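Local coordinates for protein intracellular serine protease (Bacillus licheniformis, PDB 4ZOQ) that is a lanthipeptide protease of the subtilisin (S8) family that cleaves peptide bonds in a sequence-specific way, probably through a charge-relay triad, at residues B[221-226]-B[329-334]. Numbering follows the deposited sequence.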
loop_
_atom_site.group_PDB
_atom_site.type_symbol
_atom_site.label_atom_id
_atom_site.label_comp_id
_atom_site.label_asym_id
_atom_site.label_seq_id
_atom_site.Cartn_x
_atom_site.Cartn_y
_atom_site.Cartn_z
ATOM N N ILE B 221 -11.739 -0.081 8.928
ATOM C CA ILE B 221 -10.451 0.298 9.504
ATOM C C ILE B 221 -10.000 -0.791 10.477
ATOM O O ILE B 221 -10.770 -1.163 11.376
ATOM C CB ILE B 221 -10.506 1.586 10.290
ATOM C CG1 ILE B 221 -11.157 2.729 9.511
ATOM C CG2 ILE B 221 -9.090 1.944 10.791
ATOM C CD1 ILE B 221 -10.406 3.207 8.333
ATOM N N GLU B 222 -8.791 -1.319 10.297
ATOM C CA GLU B 222 -8.299 -2.360 11.189
ATOM C C GLU B 222 -7.203 -1.887 12.096
ATOM O O GLU B 222 -7.090 -2.348 13.239
ATOM C CB GLU B 222 -7.772 -3.571 10.423
ATOM C CG GLU B 222 -8.866 -4.394 9.843
ATOM C CD GLU B 222 -8.415 -5.781 9.531
ATOM O OE1 GLU B 222 -7.869 -6.421 10.456
ATOM O OE2 GLU B 222 -8.573 -6.211 8.367
ATOM N N PHE B 223 -6.370 -1.001 11.561
ATOM C CA PHE B 223 -5.267 -0.466 12.318
ATOM C C PHE B 223 -5.046 0.989 11.973
ATOM O O PHE B 223 -5.547 1.519 10.993
ATOM C CB PHE B 223 -3.969 -1.204 12.058
ATOM C CG PHE B 223 -3.987 -2.639 12.428
ATOM C CD1 PHE B 223 -3.916 -3.029 13.757
ATOM C CD2 PHE B 223 -4.007 -3.617 11.430
ATOM C CE1 PHE B 223 -3.901 -4.354 14.092
ATOM C CE2 PHE B 223 -3.988 -4.945 11.755
ATOM C CZ PHE B 223 -3.939 -5.327 13.092
ATOM N N THR B 224 -4.206 1.582 12.787
ATOM C CA THR B 224 -3.788 2.937 12.640
ATOM C C THR B 224 -2.258 3.006 12.758
ATOM O O THR B 224 -1.622 2.100 13.322
ATOM C CB THR B 224 -4.578 3.757 13.703
ATOM O OG1 THR B 224 -5.627 4.498 13.059
ATOM C CG2 THR B 224 -3.742 4.624 14.486
ATOM N N ALA B 225 -1.652 4.029 12.162
ATOM C CA ALA B 225 -0.222 4.264 12.359
ATOM C C ALA B 225 0.061 5.773 12.274
ATOM O O ALA B 225 -0.734 6.526 11.702
ATOM C CB ALA B 225 0.612 3.479 11.347
ATOM N N PRO B 226 1.169 6.221 12.890
ATOM C CA PRO B 226 1.410 7.673 12.887
ATOM C C PRO B 226 1.777 8.267 11.513
ATOM O O PRO B 226 2.919 8.198 11.061
ATOM C CB PRO B 226 2.574 7.828 13.884
ATOM C CG PRO B 226 3.203 6.479 14.001
ATOM C CD PRO B 226 2.089 5.502 13.796
ATOM N N GLY B 329 -6.571 -0.492 16.727
ATOM C CA GLY B 329 -5.722 0.502 17.371
ATOM C C GLY B 329 -4.416 0.800 16.643
ATOM O O GLY B 329 -4.197 0.396 15.474
ATOM N N GLU B 330 -3.526 1.499 17.336
ATOM C CA GLU B 330 -2.258 1.897 16.744
ATOM C C GLU B 330 -1.210 0.814 16.829
ATOM O O GLU B 330 -0.925 0.284 17.919
ATOM C CB GLU B 330 -1.721 3.138 17.422
ATOM C CG GLU B 330 -0.432 3.666 16.809
ATOM C CD GLU B 330 -0.021 4.950 17.487
ATOM O OE1 GLU B 330 -0.862 5.470 18.240
ATOM O OE2 GLU B 330 1.086 5.469 17.248
ATOM N N VAL B 331 -0.702 0.439 15.660
ATOM C CA VAL B 331 0.401 -0.499 15.549
ATOM C C VAL B 331 1.709 0.069 16.102
ATOM O O VAL B 331 2.063 1.197 15.825
ATOM C CB VAL B 331 0.618 -0.934 14.067
ATOM C CG1 VAL B 331 1.962 -1.669 13.895
ATOM C CG2 VAL B 331 -0.538 -1.801 13.621
ATOM N N ARG B 332 2.419 -0.727 16.885
ATOM C CA ARG B 332 3.740 -0.348 17.395
ATOM C C ARG B 332 4.676 -1.518 17.198
ATOM O O ARG B 332 4.513 -2.569 17.836
ATOM C CB ARG B 332 3.685 0.066 18.866
ATOM C CG ARG B 332 2.882 1.355 19.125
ATOM C CD ARG B 332 2.695 1.533 20.631
ATOM N NE ARG B 332 1.949 0.386 21.161
ATOM C CZ ARG B 332 1.614 0.217 22.440
ATOM N NH1 ARG B 332 1.982 1.130 23.341
ATOM N NH2 ARG B 332 0.923 -0.873 22.812
ATOM N N ALA B 333 5.655 -1.348 16.312
ATOM C CA ALA B 333 6.549 -2.452 15.953
ATOM C C ALA B 333 7.257 -3.069 17.166
ATOM O O ALA B 333 7.326 -4.290 17.257
ATOM C CB ALA B 333 7.582 -1.974 14.939
ATOM N N TYR B 334 7.765 -2.252 18.098
ATOM C CA TYR B 334 8.493 -2.819 19.249
ATOM C C TYR B 334 7.567 -3.645 20.130
ATOM O O TYR B 334 7.986 -4.632 20.704
ATOM C CB TYR B 334 9.187 -1.732 20.086
ATOM C CG TYR B 334 8.263 -0.947 20.976
ATOM C CD1 TYR B 334 7.630 0.210 20.498
ATOM C CD2 TYR B 334 8.021 -1.350 22.295
ATOM C CE1 TYR B 334 6.774 0.937 21.301
ATOM C CE2 TYR B 334 7.182 -0.634 23.104
ATOM C CZ TYR B 334 6.556 0.519 22.604
ATOM O OH TYR B 334 5.709 1.249 23.401
#
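Thr-224 meets Glu-330 in a single beta bridge of parallel type, in which the threonine backbone is held by the residues flanking the glutamate. Thr-224 N donates to Gly-329 O (2.9 Å), approaching from above the carbonyl plane, and Thr-224 O accepts the straighter bond from Val-331 N (3.0 Å, 163° at the hydrogen). On one side of this bridge, Thr-224 CG2 lies 3.9 Å from Glu-330 CB. With CG anti to the backbone N (chi1 -177°) and the chain extended beyond it, Glu-330 reaches Pro-226, where OE2 stands 3.6 Å from CD, and the same OE2 takes a weak hydrogen bond from Asn-205 ND2. An alanine in place of Glu-330 would probably leave a gap beside the proline ring and deprive Asn-205 of this acceptor. Val-331 instead packs its CG2 obliquely against Phe-223, 3.6 Å from CD1, while Gly-329 O lies at the edge of the phenylalanine ring. Strand 221-226, outermost in the parallel part of the subtilase sheet, bonds to strand 200-205 along its other edge; helix 275-297 packs against Val-331 and Ala-225, helix 24-30 covers Pro-226, and Arg-332 occupies the N-cap position of helix 333-338.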